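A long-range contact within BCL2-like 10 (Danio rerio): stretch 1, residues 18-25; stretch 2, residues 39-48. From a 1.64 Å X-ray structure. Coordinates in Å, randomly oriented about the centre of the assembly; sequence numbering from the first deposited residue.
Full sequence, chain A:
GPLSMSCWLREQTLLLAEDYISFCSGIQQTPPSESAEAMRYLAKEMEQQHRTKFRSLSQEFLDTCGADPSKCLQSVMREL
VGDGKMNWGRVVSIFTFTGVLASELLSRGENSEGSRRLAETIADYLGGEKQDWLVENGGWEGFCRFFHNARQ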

# COMPACT_ATOMS: atom_id res chain seq x y z
N GLU A 18 -7.77 1.86 4.94
CA GLU A 18 -8.08 2.04 6.35
C GLU A 18 -8.26 0.70 7.05
O GLU A 18 -7.81 0.51 8.18
CB GLU A 18 -9.34 2.90 6.51
CG GLU A 18 -9.10 4.37 6.26
CD GLU A 18 -10.30 5.22 6.65
OE1 GLU A 18 -11.44 4.86 6.27
OE2 GLU A 18 -10.11 6.24 7.33
N ASP A 19 -8.91 -0.26 6.38
CA ASP A 19 -9.12 -1.57 6.99
C ASP A 19 -7.80 -2.29 7.21
O ASP A 19 -7.55 -2.84 8.29
CB ASP A 19 -10.05 -2.43 6.14
CG ASP A 19 -10.17 -3.84 6.68
OD1 ASP A 19 -10.91 -4.03 7.66
OD2 ASP A 19 -9.51 -4.74 6.13
N TYR A 20 -6.94 -2.32 6.19
CA TYR A 20 -5.68 -3.03 6.33
C TYR A 20 -4.82 -2.39 7.41
O TYR A 20 -4.21 -3.09 8.23
CB TYR A 20 -4.91 -3.09 5.01
CG TYR A 20 -3.70 -3.96 5.16
CD1 TYR A 20 -3.84 -5.33 5.39
CD2 TYR A 20 -2.41 -3.44 5.12
CE1 TYR A 20 -2.75 -6.15 5.55
CE2 TYR A 20 -1.30 -4.26 5.27
CZ TYR A 20 -1.48 -5.61 5.50
OH TYR A 20 -0.40 -6.44 5.67
N ILE A 21 -4.76 -1.06 7.43
CA ILE A 21 -3.96 -0.37 8.45
C ILE A 21 -4.50 -0.68 9.85
O ILE A 21 -3.72 -0.94 10.78
CB ILE A 21 -3.94 1.14 8.15
CG1 ILE A 21 -3.02 1.39 6.95
CG2 ILE A 21 -3.47 1.93 9.36
CD1 ILE A 21 -3.13 2.79 6.36
N SER A 22 -5.82 -0.66 10.02
CA SER A 22 -6.40 -1.02 11.31
C SER A 22 -6.06 -2.47 11.66
O SER A 22 -5.72 -2.78 12.81
CB SER A 22 -7.91 -0.83 11.29
OG SER A 22 -8.26 0.51 10.99
N PHE A 23 -6.16 -3.36 10.68
CA PHE A 23 -5.81 -4.76 10.88
C PHE A 23 -4.37 -4.91 11.37
O PHE A 23 -4.08 -5.75 12.23
CB PHE A 23 -6.02 -5.50 9.56
CG PHE A 23 -5.71 -6.97 9.59
CD1 PHE A 23 -6.47 -7.85 10.34
CD2 PHE A 23 -4.67 -7.47 8.83
CE1 PHE A 23 -6.19 -9.20 10.35
CE2 PHE A 23 -4.38 -8.82 8.84
CZ PHE A 23 -5.14 -9.69 9.59
N CYS A 24 -3.46 -4.08 10.86
CA CYS A 24 -2.07 -4.07 11.30
C CYS A 24 -1.87 -3.35 12.62
O CYS A 24 -0.77 -3.43 13.18
CB CYS A 24 -1.20 -3.41 10.23
SG CYS A 24 -1.11 -4.35 8.70
N SER A 25 -2.89 -2.67 13.14
CA SER A 25 -2.76 -1.89 14.37
C SER A 25 -3.38 -2.60 15.57
O SER A 25 -3.73 -1.94 16.56
CB SER A 25 -3.41 -0.52 14.18
OG SER A 25 -2.83 0.16 13.08
N MET A 39 -7.09 -8.54 0.59
CA MET A 39 -5.90 -7.73 0.84
C MET A 39 -5.26 -8.10 2.17
O MET A 39 -4.03 -8.18 2.27
CB MET A 39 -6.25 -6.24 0.82
CG MET A 39 -5.04 -5.33 1.04
SD MET A 39 -3.77 -5.52 -0.22
CE MET A 39 -4.49 -4.57 -1.56
N ARG A 40 -6.07 -8.33 3.20
CA ARG A 40 -5.54 -8.80 4.48
C ARG A 40 -4.68 -10.04 4.29
O ARG A 40 -3.58 -10.15 4.86
CB ARG A 40 -6.68 -9.10 5.44
CG ARG A 40 -7.37 -7.90 6.03
CD ARG A 40 -8.35 -8.37 7.09
NE ARG A 40 -9.18 -7.30 7.61
CZ ARG A 40 -10.01 -7.45 8.64
NH1 ARG A 40 -10.11 -8.63 9.25
NH2 ARG A 40 -10.74 -6.43 9.06
N TYR A 41 -5.17 -11.00 3.51
CA TYR A 41 -4.43 -12.24 3.30
C TYR A 41 -3.17 -12.00 2.49
O TYR A 41 -2.08 -12.43 2.87
CB TYR A 41 -5.33 -13.27 2.61
CG TYR A 41 -4.64 -14.57 2.29
CD1 TYR A 41 -3.96 -14.75 1.09
CD2 TYR A 41 -4.65 -15.62 3.19
CE1 TYR A 41 -3.32 -15.93 0.80
CE2 TYR A 41 -4.01 -16.82 2.91
CZ TYR A 41 -3.35 -16.97 1.71
OH TYR A 41 -2.71 -18.15 1.42
N LEU A 42 -3.31 -11.30 1.36
CA LEU A 42 -2.19 -11.17 0.42
C LEU A 42 -1.10 -10.27 0.96
O LEU A 42 0.09 -10.60 0.85
CB LEU A 42 -2.71 -10.63 -0.92
CG LEU A 42 -3.57 -11.63 -1.69
CD1 LEU A 42 -4.35 -10.94 -2.80
CD2 LEU A 42 -2.70 -12.73 -2.27
N ALA A 43 -1.47 -9.13 1.55
CA ALA A 43 -0.46 -8.21 2.08
C ALA A 43 0.28 -8.81 3.27
O ALA A 43 1.47 -8.55 3.44
CB ALA A 43 -1.11 -6.88 2.46
N LYS A 44 -0.41 -9.62 4.09
CA LYS A 44 0.28 -10.29 5.18
C LYS A 44 1.14 -11.44 4.68
O LYS A 44 2.18 -11.74 5.26
CB LYS A 44 -0.72 -10.79 6.22
CG LYS A 44 -1.23 -9.72 7.16
CD LYS A 44 -0.12 -9.21 8.06
CE LYS A 44 -0.60 -8.12 8.99
NZ LYS A 44 0.52 -7.58 9.80
N GLU A 45 0.70 -12.10 3.60
CA GLU A 45 1.55 -13.10 2.96
C GLU A 45 2.85 -12.47 2.49
O GLU A 45 3.94 -13.00 2.75
CB GLU A 45 0.80 -13.75 1.80
CG GLU A 45 1.58 -14.86 1.11
CD GLU A 45 0.83 -15.46 -0.06
OE1 GLU A 45 -0.28 -14.97 -0.37
OE2 GLU A 45 1.34 -16.42 -0.67
N MET A 46 2.77 -11.32 1.81
CA MET A 46 3.99 -10.68 1.35
C MET A 46 4.86 -10.24 2.52
O MET A 46 6.09 -10.36 2.47
CB MET A 46 3.67 -9.49 0.45
CG MET A 46 4.90 -9.01 -0.33
SD MET A 46 4.64 -7.53 -1.30
CE MET A 46 3.74 -8.17 -2.70
N GLU A 47 4.25 -9.75 3.60
CA GLU A 47 5.04 -9.38 4.77
C GLU A 47 5.75 -10.59 5.35
O GLU A 47 6.95 -10.55 5.64
CB GLU A 47 4.18 -8.72 5.85
CG GLU A 47 5.05 -8.11 6.94
CD GLU A 47 4.27 -7.52 8.10
OE1 GLU A 47 3.06 -7.30 7.96
OE2 GLU A 47 4.90 -7.27 9.15
N GLN A 48 5.01 -11.69 5.54
CA GLN A 48 5.61 -12.90 6.11
C GLN A 48 6.77 -13.40 5.26
O GLN A 48 7.73 -13.97 5.79
CB GLN A 48 4.55 -13.99 6.25
CG GLN A 48 5.08 -15.31 6.79
CD GLN A 48 4.00 -16.37 6.88
OE1 GLN A 48 3.02 -16.22 7.60
NE2 GLN A 48 4.19 -17.46 6.14
O HOH W 1 1.87 -5.24 6.34
O HOH W 2 -2.02 -7.81 12.03
O HOH W 3 1.00 -5.82 11.85

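Where two helices cross, a side chain of one can pack as a knob into a hole between residues of the other, and polar contacts can flank it; this pair from BCL2-like 10 is an example. The axes of helices 18-24 and 39-48 cross at -56° and approach to 10.3 Å; the backbones come nearest at Tyr20 and Arg40, whose CA atoms lie 6.1 Å apart. Tyr20 is the knob. Although its CA-to-CB bond points sideways, the t rotamer carries the ring into a hole formed by Met39, Arg40, Ala43 and Lys44. Tyr20 CZ lies 3.3 Å from Ala43 CB, a close apolar contact. The phenol is not left unsatisfied: Tyr20 OH donates to water 1 (2.7 Å to its O), which in turn donates to Glu47 OE1.

Arg40 is shared between charge and aromatic surface. Its guanidinium meets the Asp19 carboxylate in a two-pronged salt bridge, Arg40 NH2 to Asp19 OD1 at 2.8 Å and Arg40 NE to Asp19 OD2 at 3.0 Å, both nearly linear. The same extended side chain lays Arg40 CD over the face of the Phe23 ring, 3.9 Å from its centroid, a CH-pi contact. Lys44 CG instead meets that ring at its edge, 3.7 Å from Phe23 CE2, while Lys44 NZ is bridged by water 3 to Cys24 O and forms a salt bridge with Glu47 within its own helix.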